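Local coordinates for protein retinol dehydratase (Spodoptera frugiperda, PDB 1X8L) that belongs to the sulfotransferase 1 family and dehydrates retinol, probably by way of sulfotransferase activity, and here binds 4-oxoretinol and the inactive cofactor adenosine-3'-5'-diphosphate, at residues T79-W84 with S100-Y105; R199-L204 with G302-G307; K286-G291 with G307-R312. The protein carries 2 engineered substitutions. All blocks are in the same frame, centred on the assembly; numbering follows the deposited sequence.

Contact 1: residues T79-W84 with S100-Y105; sequences TQELVW and SLRYIY. With OXR (4-oxoretinol), chain E.
Arg102 and Tyr103 reach back to the helix of 79-84, Arg102 across the face of the Trp84 indole and Tyr103 with its ring face against Gln80. Arg102 crosses Trp84 at about a right angle: its CD lies over the middle of the six-membered ring, 3.4 Å from Trp84 CE2, a CH-pi contact. Beyond CD the chain bends (chi3 -70°) and carries the guanidinium, turned steeply against the indole, into cation-pi range of that ring. There NH1 and NH2 both close on a single oxygen, with Arg102 NH1 3.0 Å from Glu81 OE2 in a salt bridge. The oxygen lies in the guanidinium plane, but the carboxylate is twisted 73° against it. Both charged groups have second partners, His281 for Glu81 and Thr97 O for Arg102.

Tyr103 takes Gln80 CG over one face of its ring, toward the rim. The phenol donates a hydrogen bond to a helix carbonyl, Tyr103 OH to Gln80 O at 2.6 Å, in plane on a lone pair. That oxygen also accepts from Trp84 N, so two donors grip it. One water joins Trp84 NE1 to Arg102 O. Helix 76-87 follows strand 66-70 and the cofactor-binding loop, as in the P-loop-like sulfotransferase fold, and packs on that strand and 179-184. Tyr103 leads into 104-105, one of the two outer strands of that parallel sheet, so the contact fastens helix to sheet edge.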
loop_
_atom_site.group_PDB
_atom_site.type_symbol
_atom_site.label_atom_id
_atom_site.label_comp_id
_atom_site.label_asym_id
_atom_site.label_seq_id
_atom_site.Cartn_x
_atom_site.Cartn_y
_atom_site.Cartn_z
ATOM N N THR A 79 -26.827 -16.995 17.889
ATOM C CA THR A 79 -28.138 -16.415 18.051
ATOM C C THR A 79 -29.156 -17.098 17.143
ATOM O O THR A 79 -30.251 -17.465 17.569
ATOM C CB THR A 79 -28.033 -14.901 17.760
ATOM O OG1 THR A 79 -27.135 -14.312 18.694
ATOM C CG2 THR A 79 -29.362 -14.176 17.961
ATOM N N GLN A 80 -28.775 -17.260 15.887
ATOM C CA GLN A 80 -29.556 -18.042 14.916
ATOM C C GLN A 80 -30.044 -19.358 15.470
ATOM O O GLN A 80 -31.215 -19.660 15.371
ATOM C CB GLN A 80 -28.745 -18.317 13.660
ATOM C CG GLN A 80 -28.782 -17.199 12.663
ATOM C CD GLN A 80 -27.864 -17.489 11.497
ATOM O OE1 GLN A 80 -28.253 -18.186 10.568
ATOM N NE2 GLN A 80 -26.627 -17.000 11.566
ATOM N N GLU A 81 -29.126 -20.145 16.037
ATOM C CA GLU A 81 -29.467 -21.440 16.612
ATOM C C GLU A 81 -30.449 -21.290 17.757
ATOM O O GLU A 81 -31.416 -22.028 17.835
ATOM C CB GLU A 81 -28.221 -22.189 17.092
ATOM C CG GLU A 81 -28.449 -23.627 17.526
ATOM C CD GLU A 81 -28.764 -24.598 16.392
ATOM O OE1 GLU A 81 -28.771 -25.825 16.634
ATOM O OE2 GLU A 81 -28.996 -24.156 15.259
ATOM N N LEU A 82 -30.187 -20.346 18.642
ATOM C CA LEU A 82 -31.005 -20.135 19.824
ATOM C C LEU A 82 -32.426 -19.783 19.414
ATOM O O LEU A 82 -33.377 -20.387 19.883
ATOM C CB LEU A 82 -30.408 -19.021 20.698
ATOM C CG LEU A 82 -29.211 -19.401 21.595
ATOM C CD1 LEU A 82 -28.737 -18.196 22.389
ATOM C CD2 LEU A 82 -29.522 -20.584 22.521
ATOM N N VAL A 83 -32.542 -18.800 18.521
ATOM C CA VAL A 83 -33.818 -18.310 18.042
ATOM C C VAL A 83 -34.557 -19.403 17.276
ATOM O O VAL A 83 -35.747 -19.589 17.470
ATOM C CB VAL A 83 -33.621 -17.065 17.161
ATOM C CG1 VAL A 83 -34.860 -16.727 16.353
ATOM C CG2 VAL A 83 -33.177 -15.864 18.007
ATOM N N TRP A 84 -33.849 -20.156 16.446
ATOM C CA TRP A 84 -34.501 -21.239 15.699
ATOM C C TRP A 84 -35.087 -22.312 16.609
ATOM O O TRP A 84 -36.239 -22.690 16.451
ATOM C CB TRP A 84 -33.570 -21.893 14.700
ATOM C CG TRP A 84 -34.322 -22.602 13.659
ATOM C CD1 TRP A 84 -34.779 -22.079 12.508
ATOM C CD2 TRP A 84 -34.762 -23.976 13.687
ATOM N NE1 TRP A 84 -35.453 -23.029 11.790
ATOM C CE2 TRP A 84 -35.450 -24.212 12.487
ATOM C CE3 TRP A 84 -34.616 -25.033 14.598
ATOM C CZ2 TRP A 84 -36.010 -25.454 12.165
ATOM C CZ3 TRP A 84 -35.166 -26.284 14.272
ATOM C CH2 TRP A 84 -35.856 -26.475 13.068
ATOM N N SER A 100 -27.708 -22.974 6.941
ATOM C CA SER A 100 -27.828 -22.250 5.677
ATOM C C SER A 100 -29.063 -22.680 4.880
ATOM O O SER A 100 -29.430 -22.027 3.934
ATOM C CB SER A 100 -26.524 -22.387 4.857
ATOM O OG SER A 100 -26.314 -23.722 4.454
ATOM N N LEU A 101 -29.716 -23.755 5.292
ATOM C CA LEU A 101 -31.042 -24.124 4.782
ATOM C C LEU A 101 -32.174 -23.660 5.710
ATOM O O LEU A 101 -33.341 -23.667 5.330
ATOM C CB LEU A 101 -31.117 -25.647 4.617
ATOM C CG LEU A 101 -30.101 -26.247 3.623
ATOM C CD1 LEU A 101 -30.112 -27.778 3.604
ATOM C CD2 LEU A 101 -30.376 -25.715 2.231
ATOM N N ARG A 102 -31.822 -23.258 6.924
ATOM C CA ARG A 102 -32.813 -22.849 7.925
ATOM C C ARG A 102 -33.021 -21.351 7.989
ATOM O O ARG A 102 -34.057 -20.900 8.446
ATOM C CB ARG A 102 -32.439 -23.398 9.316
ATOM C CG ARG A 102 -32.886 -24.825 9.497
ATOM C CD ARG A 102 -32.640 -25.403 10.880
ATOM N NE ARG A 102 -31.215 -25.624 11.137
ATOM C CZ ARG A 102 -30.563 -25.231 12.228
ATOM N NH1 ARG A 102 -31.180 -24.567 13.179
ATOM N NH2 ARG A 102 -29.274 -25.510 12.371
ATOM N N TYR A 103 -32.025 -20.597 7.537
ATOM C CA TYR A 103 -32.090 -19.153 7.434
ATOM C C TYR A 103 -31.787 -18.740 6.027
ATOM O O TYR A 103 -30.970 -19.360 5.338
ATOM C CB TYR A 103 -31.020 -18.499 8.324
ATOM C CG TYR A 103 -31.427 -18.364 9.750
ATOM C CD1 TYR A 103 -31.499 -19.487 10.561
ATOM C CD2 TYR A 103 -31.740 -17.103 10.305
ATOM C CE1 TYR A 103 -31.906 -19.386 11.876
ATOM C CE2 TYR A 103 -32.125 -16.986 11.642
ATOM C CZ TYR A 103 -32.206 -18.145 12.427
ATOM O OH TYR A 103 -32.603 -18.112 13.758
ATOM N N ILE A 104 -32.416 -17.652 5.620
ATOM C CA ILE A 104 -32.071 -16.993 4.403
ATOM C C ILE A 104 -31.036 -15.929 4.745
ATOM O O ILE A 104 -31.273 -15.123 5.630
ATOM C CB ILE A 104 -33.307 -16.321 3.778
ATOM C CG1 ILE A 104 -34.444 -17.352 3.591
ATOM C CG2 ILE A 104 -32.909 -15.609 2.465
ATOM C CD1 ILE A 104 -34.447 -18.042 2.246
ATOM N N TYR A 105 -29.926 -15.916 4.010
ATOM C CA TYR A 105 -28.852 -14.956 4.200
ATOM C C TYR A 105 -29.109 -13.812 3.242
ATOM O O TYR A 105 -28.752 -13.889 2.080
ATOM C CB TYR A 105 -27.481 -15.618 3.929
ATOM C CG TYR A 105 -26.235 -14.779 4.246
ATOM C CD1 TYR A 105 -24.976 -15.329 4.088
ATOM C CD2 TYR A 105 -26.310 -13.449 4.705
ATOM C CE1 TYR A 105 -23.838 -14.604 4.356
ATOM C CE2 TYR A 105 -25.159 -12.705 4.960
ATOM C CZ TYR A 105 -23.926 -13.295 4.780
ATOM O OH TYR A 105 -22.749 -12.626 5.055
HETATM O O2 OXR E . -14.171 -16.916 -3.048
HETATM C C4 OXR E . -15.312 -17.320 -3.175
HETATM C C3 OXR E . -15.679 -17.832 -4.530
HETATM C C2 OXR E . -17.104 -18.329 -4.676
HETATM C C1 OXR E . -18.067 -18.275 -3.481
HETATM C C17 OXR E . -18.528 -19.706 -3.189
HETATM C C16 OXR E . -19.254 -17.361 -3.846
HETATM C C5 OXR E . -16.250 -17.281 -2.058
HETATM C C18 OXR E . -15.683 -16.730 -0.785
HETATM C C6 OXR E . -17.528 -17.712 -2.176
HETATM C C7 OXR E . -18.570 -17.726 -1.099
HETATM C C8 OXR E . -18.525 -17.174 0.110
HETATM C C9 OXR E . -19.650 -17.283 1.079
HETATM C C19 OXR E . -20.939 -18.035 0.832
HETATM C C10 OXR E . -19.421 -16.684 2.255
HETATM C C11 OXR E . -20.340 -16.708 3.370
HETATM C C12 OXR E . -19.880 -16.185 4.505
HETATM C C13 OXR E . -20.690 -16.145 5.726
HETATM C C20 OXR E . -21.971 -16.936 5.835
HETATM C C14 OXR E . -20.251 -15.402 6.750
HETATM C C15 OXR E . -21.019 -15.268 8.063
HETATM O O1 OXR E . -22.166 -14.424 7.966
HETATM O O HOH W 1 -36.098 -22.529 8.863
#

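Contact 2: residues R199-L204 with G302-G307; sequences RLLYLL and GILADG. With OXR (4-oxoretinol), chain E.
Leu200 and Ala305 bring their CA atoms to 5.0 Å where helix 187-200 ends against an irregular loop, and one backbone bond joins them, Ala305 N to Leu200 O at 2.9 Å. The donor is tilted from the carbonyl plane, and the same oxygen also receives a CA-H...O contact from Leu304. A Schellman motif closes the helix, with Tyr202 at positive phi as its C-prime residue: Leu203 N returns to Ala198 O, and Tyr202 N to Arg199 O.

That turn throws the Tyr202 side chain across the loop. Ala305 points its CB over one face of the phenol, off-centre, 3.6 Å from Tyr202 CZ, in a CH-pi contact. The methyl is pinched from another direction by the helix end, since Ala305 CB also lies 3.3 Å from Arg199 O. The ring edge looks at the backbone of Ile303, with Tyr202 CD1 3.6 Å from Ile303 O. At the phenol end a water sits 2.5 Å from Tyr202 OH and also meets the carbonyls of Gly302 and Leu304.

Leu304 turns its CD2 branch back toward the helix, where it runs beside Leu200 and Leu201, pointing the same way as each. CD2 of Leu304 is 3.9 Å from CD2 of Leu201, while CD1 of Leu201 touches the polyene of 4-oxoretinol. Leu201 and Ile303 thus form part of that pocket, with Ile303 CD1 4.0 Å from C17 of the ligand. The loop follows helix 297-301, whose Tyr298 and Arg299 pack on Leu304; Tyr135 and Leu138 of helix 132-142 pack on Ile303, and Ile123 and Pro125 touch Tyr202.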
loop_
_atom_site.group_PDB
_atom_site.type_symbol
_atom_site.label_atom_id
_atom_site.label_comp_id
_atom_site.label_asym_id
_atom_site.label_seq_id
_atom_site.Cartn_x
_atom_site.Cartn_y
_atom_site.Cartn_z
ATOM N N ARG A 199 -9.490 -14.616 5.814
ATOM C CA ARG A 199 -8.505 -15.651 5.482
ATOM C C ARG A 199 -9.188 -17.002 5.161
ATOM O O ARG A 199 -8.815 -17.678 4.248
ATOM C CB ARG A 199 -7.516 -15.831 6.630
ATOM C CG ARG A 199 -6.543 -14.698 6.832
ATOM C CD ARG A 199 -5.273 -14.886 6.078
ATOM N NE ARG A 199 -4.328 -13.768 6.165
ATOM C CZ ARG A 199 -3.209 -13.743 6.891
ATOM N NH1 ARG A 199 -2.861 -14.744 7.694
ATOM N NH2 ARG A 199 -2.434 -12.671 6.834
ATOM N N LEU A 200 -10.194 -17.351 5.939
ATOM C CA LEU A 200 -10.993 -18.539 5.758
ATOM C C LEU A 200 -11.539 -18.675 4.352
ATOM O O LEU A 200 -11.534 -19.768 3.811
ATOM C CB LEU A 200 -12.159 -18.525 6.739
ATOM C CG LEU A 200 -13.153 -19.670 6.703
ATOM C CD1 LEU A 200 -12.561 -20.939 7.326
ATOM C CD2 LEU A 200 -14.399 -19.265 7.426
ATOM N N LEU A 201 -12.012 -17.573 3.779
ATOM C CA LEU A 201 -12.636 -17.580 2.464
ATOM C C LEU A 201 -11.718 -17.065 1.338
ATOM O O LEU A 201 -12.180 -16.831 0.230
ATOM C CB LEU A 201 -13.904 -16.762 2.541
ATOM C CG LEU A 201 -14.968 -17.327 3.491
ATOM C CD1 LEU A 201 -15.998 -16.268 3.824
ATOM C CD2 LEU A 201 -15.643 -18.509 2.850
ATOM N N TYR A 202 -10.426 -16.908 1.645
ATOM C CA TYR A 202 -9.372 -16.493 0.705
ATOM C C TYR A 202 -9.563 -15.072 0.158
ATOM O O TYR A 202 -9.148 -14.770 -0.960
ATOM C CB TYR A 202 -9.239 -17.463 -0.479
ATOM C CG TYR A 202 -8.799 -18.863 -0.170
ATOM C CD1 TYR A 202 -9.723 -19.903 -0.122
ATOM C CD2 TYR A 202 -7.445 -19.174 0.023
ATOM C CE1 TYR A 202 -9.320 -21.209 0.126
ATOM C CE2 TYR A 202 -7.035 -20.481 0.277
ATOM C CZ TYR A 202 -7.981 -21.492 0.319
ATOM O OH TYR A 202 -7.599 -22.789 0.543
ATOM N N LEU A 203 -10.173 -14.200 0.951
ATOM C CA LEU A 203 -10.362 -12.800 0.550
ATOM C C LEU A 203 -9.061 -12.000 0.543
ATOM O O LEU A 203 -8.914 -11.065 -0.235
ATOM C CB LEU A 203 -11.402 -12.086 1.448
ATOM C CG LEU A 203 -12.740 -12.808 1.699
ATOM C CD1 LEU A 203 -13.772 -11.914 2.397
ATOM C CD2 LEU A 203 -13.311 -13.395 0.411
ATOM N N LEU A 204 -8.130 -12.349 1.420
ATOM C CA LEU A 204 -6.979 -11.499 1.652
ATOM C C LEU A 204 -5.747 -11.959 0.927
ATOM O O LEU A 204 -5.566 -13.155 0.659
ATOM C CB LEU A 204 -6.663 -11.427 3.134
ATOM C CG LEU A 204 -7.806 -10.953 3.994
ATOM C CD1 LEU A 204 -7.356 -10.916 5.428
ATOM C CD2 LEU A 204 -8.296 -9.595 3.527
ATOM N N GLY A 302 -13.981 -27.406 -1.130
ATOM C CA GLY A 302 -12.603 -27.026 -1.437
ATOM C C GLY A 302 -12.350 -25.522 -1.424
ATOM O O GLY A 302 -11.308 -25.045 -1.886
ATOM N N ILE A 303 -13.291 -24.774 -0.856
ATOM C CA ILE A 303 -13.211 -23.318 -0.850
ATOM C C ILE A 303 -12.866 -22.690 0.498
ATOM O O ILE A 303 -12.906 -21.469 0.607
ATOM C CB ILE A 303 -14.524 -22.719 -1.359
ATOM C CG1 ILE A 303 -15.688 -23.093 -0.442
ATOM C CG2 ILE A 303 -14.793 -23.172 -2.775
ATOM C CD1 ILE A 303 -16.843 -22.122 -0.528
ATOM N N LEU A 304 -12.577 -23.496 1.521
ATOM C CA LEU A 304 -12.072 -22.979 2.811
ATOM C C LEU A 304 -10.547 -23.166 2.963
ATOM O O LEU A 304 -9.984 -24.169 2.534
ATOM C CB LEU A 304 -12.773 -23.660 3.981
ATOM C CG LEU A 304 -14.299 -23.595 4.096
ATOM C CD1 LEU A 304 -14.706 -24.156 5.441
ATOM C CD2 LEU A 304 -14.853 -22.196 3.946
ATOM N N ALA A 305 -9.878 -22.187 3.566
ATOM C CA ALA A 305 -8.415 -22.235 3.709
ATOM C C ALA A 305 -7.988 -23.058 4.913
ATOM O O ALA A 305 -8.664 -23.061 5.945
ATOM C CB ALA A 305 -7.842 -20.826 3.816
ATOM N N ASP A 306 -6.867 -23.752 4.766
ATOM C CA ASP A 306 -6.264 -24.549 5.842
ATOM C C ASP A 306 -6.022 -23.667 7.056
ATOM O O ASP A 306 -5.737 -22.480 6.911
ATOM C CB ASP A 306 -4.890 -25.103 5.412
ATOM C CG ASP A 306 -4.975 -26.174 4.351
ATOM O OD1 ASP A 306 -6.086 -26.633 4.021
ATOM O OD2 ASP A 306 -3.962 -26.612 3.781
ATOM N N GLY A 307 -6.142 -24.230 8.245
ATOM C CA GLY A 307 -5.888 -23.478 9.464
ATOM C C GLY A 307 -7.051 -22.641 10.009
ATOM O O GLY A 307 -7.126 -22.364 11.230
HETATM O O2 OXR E . -14.171 -16.916 -3.048
HETATM C C4 OXR E . -15.312 -17.320 -3.175
HETATM C C3 OXR E . -15.679 -17.832 -4.530
HETATM C C2 OXR E . -17.104 -18.329 -4.676
HETATM C C1 OXR E . -18.067 -18.275 -3.481
HETATM C C17 OXR E . -18.528 -19.706 -3.189
HETATM C C16 OXR E . -19.254 -17.361 -3.846
HETATM C C5 OXR E . -16.250 -17.281 -2.058
HETATM C C18 OXR E . -15.683 -16.730 -0.785
HETATM C C6 OXR E . -17.528 -17.712 -2.176
HETATM C C7 OXR E . -18.570 -17.726 -1.099
HETATM C C8 OXR E . -18.525 -17.174 0.110
HETATM C C9 OXR E . -19.650 -17.283 1.079
HETATM C C19 OXR E . -20.939 -18.035 0.832
HETATM C C10 OXR E . -19.421 -16.684 2.255
HETATM C C11 OXR E . -20.340 -16.708 3.370
HETATM C C12 OXR E . -19.880 -16.185 4.505
HETATM C C13 OXR E . -20.690 -16.145 5.726
HETATM C C20 OXR E . -21.971 -16.936 5.835
HETATM C C14 OXR E . -20.251 -15.402 6.750
HETATM C C15 OXR E . -21.019 -15.268 8.063
HETATM O O1 OXR E . -22.166 -14.424 7.966
HETATM O O HOH W 2 -9.132 -24.539 -0.393
#

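Contact 3: residues K286-G291 with G307-R312; sequences KFKNNG and GEHFIR. With A3P (adenosine-3'-5'-diphosphate), chain H; OXR (4-oxoretinol), chain E.
Lys288 lies along Ile311 from its first carbon outward, the two side chains sliding past each other in opposite directions. Lys288 CB rests 3.6 Å from Ile311 CG2. With CG anti to the backbone N (chi1 171°), the chain stays extended as far as CE, and CG, CD and CE pass along the carbonyl of Ile311, with Lys288 CD 3.3 Å from Ile311 O. A bend at chi4 then turns the ammonium onto that oxygen: Lys288 NZ to Ile311 O is 2.6 Å, a hydrogen bond almost in line with the C=O. The tip also passes His309, where Lys288 NZ lies 3.1 Å from His309 CB.

On the other side of Ile311 its CD1 meets both protein and cofactor, 4.1 Å from Phe287 CD2 and 3.6 Å from C8 of adenosine-3'-5'-diphosphate. Phe287 crosses Ile311 at about a right angle and puts CD2 3.3 Å from N7 of the adenine. Next along the chain, Arg312 N donates to O2' of the ribose, while Arg312 NE bonds O1P of the 3'-phosphate at 2.9 Å. Phe310 turns its ring edge to C15 of 4-oxoretinol.

The lysine bond takes the C=O of the very peptide whose N-H, on Arg312, donates to the ribose O2'. Its cationic tip may also polarise that peptide, making Arg312 N-H a slightly stronger donor to the cofactor.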
loop_
_atom_site.group_PDB
_atom_site.type_symbol
_atom_site.label_atom_id
_atom_site.label_comp_id
_atom_site.label_asym_id
_atom_site.label_seq_id
_atom_site.Cartn_x
_atom_site.Cartn_y
_atom_site.Cartn_z
ATOM N N LYS A 286 -18.639 -28.102 21.775
ATOM C CA LYS A 286 -19.739 -28.865 21.159
ATOM C C LYS A 286 -20.259 -28.210 19.849
ATOM O O LYS A 286 -20.407 -28.878 18.833
ATOM C CB LYS A 286 -20.894 -29.038 22.166
ATOM N N PHE A 287 -20.548 -26.909 19.914
ATOM C CA PHE A 287 -21.025 -26.110 18.786
ATOM C C PHE A 287 -20.006 -26.070 17.625
ATOM O O PHE A 287 -20.375 -26.196 16.470
ATOM C CB PHE A 287 -21.319 -24.651 19.268
ATOM C CG PHE A 287 -22.351 -23.908 18.449
ATOM C CD1 PHE A 287 -23.677 -24.317 18.436
ATOM C CD2 PHE A 287 -22.001 -22.757 17.737
ATOM C CE1 PHE A 287 -24.633 -23.608 17.688
ATOM C CE2 PHE A 287 -22.941 -22.051 16.978
ATOM C CZ PHE A 287 -24.261 -22.475 16.952
ATOM N N LYS A 288 -18.737 -25.860 17.933
ATOM C CA LYS A 288 -17.682 -25.906 16.927
ATOM C C LYS A 288 -17.613 -27.282 16.207
ATOM O O LYS A 288 -17.222 -27.354 15.031
ATOM C CB LYS A 288 -16.319 -25.574 17.579
ATOM C CG LYS A 288 -15.099 -25.793 16.684
ATOM C CD LYS A 288 -13.863 -25.059 17.191
ATOM C CE LYS A 288 -12.655 -25.282 16.285
ATOM N NZ LYS A 288 -12.913 -24.809 14.893
ATOM N N ASN A 289 -17.995 -28.351 16.910
ATOM C CA ASN A 289 -18.033 -29.694 16.337
ATOM C C ASN A 289 -19.400 -30.018 15.722
ATOM O O ASN A 289 -19.636 -31.129 15.269
ATOM C CB ASN A 289 -17.682 -30.747 17.404
ATOM C CG ASN A 289 -16.278 -30.595 17.936
ATOM O OD1 ASN A 289 -15.390 -30.117 17.241
ATOM N ND2 ASN A 289 -16.069 -31.004 19.179
ATOM N N ASN A 290 -20.285 -29.024 15.667
ATOM C CA ASN A 290 -21.623 -29.235 15.160
ATOM C C ASN A 290 -21.621 -28.952 13.639
ATOM O O ASN A 290 -21.588 -27.794 13.228
ATOM C CB ASN A 290 -22.612 -28.333 15.937
ATOM C CG ASN A 290 -24.067 -28.650 15.649
ATOM O OD1 ASN A 290 -24.397 -29.201 14.598
ATOM N ND2 ASN A 290 -24.954 -28.303 16.594
ATOM N N GLY A 291 -21.623 -30.024 12.831
ATOM C CA GLY A 291 -21.716 -29.932 11.376
ATOM C C GLY A 291 -22.901 -29.157 10.810
ATOM O O GLY A 291 -22.863 -28.694 9.675
ATOM N N GLY A 307 -6.142 -24.230 8.245
ATOM C CA GLY A 307 -5.888 -23.478 9.464
ATOM C C GLY A 307 -7.051 -22.641 10.009
ATOM O O GLY A 307 -7.126 -22.364 11.230
ATOM N N GLU A 308 -7.964 -22.210 9.142
ATOM C CA GLU A 308 -9.047 -21.346 9.592
ATOM C C GLU A 308 -10.329 -22.142 9.807
ATOM O O GLU A 308 -10.601 -23.122 9.110
ATOM C CB GLU A 308 -9.268 -20.199 8.605
ATOM C CG GLU A 308 -8.140 -19.189 8.572
ATOM C CD GLU A 308 -8.050 -18.327 9.826
ATOM O OE1 GLU A 308 -8.941 -18.375 10.698
ATOM O OE2 GLU A 308 -7.073 -17.579 9.925
ATOM N N HIS A 309 -11.101 -21.714 10.801
ATOM C CA HIS A 309 -12.405 -22.293 11.087
ATOM C C HIS A 309 -13.434 -21.195 11.305
ATOM O O HIS A 309 -13.129 -20.121 11.816
ATOM C CB HIS A 309 -12.315 -23.268 12.282
ATOM C CG HIS A 309 -11.455 -24.462 11.993
ATOM N ND1 HIS A 309 -10.076 -24.418 12.049
ATOM C CD2 HIS A 309 -11.780 -25.717 11.595
ATOM C CE1 HIS A 309 -9.588 -25.593 11.685
ATOM N NE2 HIS A 309 -10.601 -26.396 11.396
ATOM N N PHE A 310 -14.662 -21.476 10.882
ATOM C CA PHE A 310 -15.775 -20.548 11.036
ATOM C C PHE A 310 -16.202 -20.373 12.517
ATOM O O PHE A 310 -16.615 -19.270 12.927
ATOM C CB PHE A 310 -16.945 -21.002 10.145
ATOM C CG PHE A 310 -18.127 -20.085 10.173
ATOM C CD1 PHE A 310 -18.134 -18.907 9.426
ATOM C CD2 PHE A 310 -19.240 -20.393 10.928
ATOM C CE1 PHE A 310 -19.224 -18.067 9.435
ATOM C CE2 PHE A 310 -20.340 -19.541 10.938
ATOM C CZ PHE A 310 -20.323 -18.371 10.210
ATOM N N ILE A 311 -16.147 -21.450 13.303
ATOM C CA ILE A 311 -16.225 -21.343 14.763
ATOM C C ILE A 311 -14.775 -21.527 15.232
ATOM O O ILE A 311 -14.227 -22.594 15.046
ATOM C CB ILE A 311 -17.135 -22.445 15.408
ATOM C CG1 ILE A 311 -18.463 -22.644 14.655
ATOM C CG2 ILE A 311 -17.352 -22.148 16.879
ATOM C CD1 ILE A 311 -19.407 -21.558 14.777
ATOM N N ARG A 312 -14.174 -20.500 15.831
ATOM C CA ARG A 312 -12.725 -20.366 15.926
ATOM C C ARG A 312 -12.139 -20.476 17.352
ATOM O O ARG A 312 -11.425 -21.430 17.663
ATOM C CB ARG A 312 -12.314 -19.030 15.262
ATOM C CG ARG A 312 -10.813 -18.855 15.020
ATOM C CD ARG A 312 -10.426 -17.568 14.351
ATOM N NE ARG A 312 -10.844 -16.372 15.107
ATOM C CZ ARG A 312 -10.144 -15.805 16.093
ATOM N NH1 ARG A 312 -8.985 -16.292 16.488
ATOM N NH2 ARG A 312 -10.625 -14.748 16.717
HETATM P P1 A3P H . -14.125 -15.599 17.262
HETATM O O1P A3P H . -13.497 -15.439 15.870
HETATM O O2P A3P H . -13.780 -17.055 17.748
HETATM O O3P A3P H . -13.542 -14.405 18.126
HETATM P P2 A3P H . -20.757 -14.739 13.807
HETATM O O4P A3P H . -21.636 -16.015 13.953
HETATM O O5P A3P H . -21.612 -13.443 13.791
HETATM O O6P A3P H . -19.905 -14.863 12.502
HETATM O "O5'" A3P H . -19.805 -14.712 15.103
HETATM C "C5'" A3P H . -18.541 -15.351 15.052
HETATM C "C4'" A3P H . -17.838 -15.373 16.406
HETATM O "O4'" A3P H . -18.662 -16.000 17.372
HETATM C "C3'" A3P H . -16.601 -16.217 16.247
HETATM O "O3'" A3P H . -15.740 -15.579 17.227
HETATM C "C2'" A3P H . -16.884 -17.536 16.868
HETATM O "O2'" A3P H . -15.806 -18.342 17.293
HETATM C "C1'" A3P H . -18.007 -17.193 17.820
HETATM N N9 A3P H . -18.866 -18.281 18.238
HETATM C C8 A3P H . -19.610 -19.083 17.446
HETATM N N7 A3P H . -20.314 -19.966 18.200
HETATM C C5 A3P H . -20.008 -19.735 19.466
HETATM C C6 A3P H . -20.358 -20.271 20.791
HETATM N N6 A3P H . -21.209 -21.292 20.801
HETATM N N1 A3P H . -19.833 -19.704 21.904
HETATM C C2 A3P H . -18.964 -18.670 21.886
HETATM N N3 A3P H . -18.568 -18.106 20.733
HETATM C C4 A3P H . -19.093 -18.632 19.488
HETATM O O2 OXR E . -14.171 -16.916 -3.048
HETATM C C4 OXR E . -15.312 -17.320 -3.175
HETATM C C3 OXR E . -15.679 -17.832 -4.530
HETATM C C2 OXR E . -17.104 -18.329 -4.676
HETATM C C1 OXR E . -18.067 -18.275 -3.481
HETATM C C17 OXR E . -18.528 -19.706 -3.189
HETATM C C16 OXR E . -19.254 -17.361 -3.846
HETATM C C5 OXR E . -16.250 -17.281 -2.058
HETATM C C18 OXR E . -15.683 -16.730 -0.785
HETATM C C6 OXR E . -17.528 -17.712 -2.176
HETATM C C7 OXR E . -18.570 -17.726 -1.099
HETATM C C8 OXR E . -18.525 -17.174 0.110
HETATM C C9 OXR E . -19.650 -17.283 1.079
HETATM C C19 OXR E . -20.939 -18.035 0.832
HETATM C C10 OXR E . -19.421 -16.684 2.255
HETATM C C11 OXR E . -20.340 -16.708 3.370
HETATM C C12 OXR E . -19.880 -16.185 4.505
HETATM C C13 OXR E . -20.690 -16.145 5.726
HETATM C C20 OXR E . -21.971 -16.936 5.835
HETATM C C14 OXR E . -20.251 -15.402 6.750
HETATM C C15 OXR E . -21.019 -15.268 8.063
HETATM O O1 OXR E . -22.166 -14.424 7.966
#

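How the contacts relate
Contact 1 is the buried one, set between helix 76-87 and an outer strand of the parallel sheet; contacts 2 and 3 are only partly buried and share the loop between helices 297-301 and 325-339, meeting at Gly307. Chemistry changes with place: a salt bridge and a cation-pi contact in contact 1; leucines, a backbone bond and a methyl on a tyrosine face in contact 2; a lysine-to-carbonyl bond beside phosphate-binding arginine in contact 3. Leu200 packs on Glu308, joining the latter two, while Glu81 of contact 1 touches Phe287 of contact 3. All three reach 4-oxoretinol, with contacts 1 and 3 near its hydroxyl end and contact 2 toward its ring.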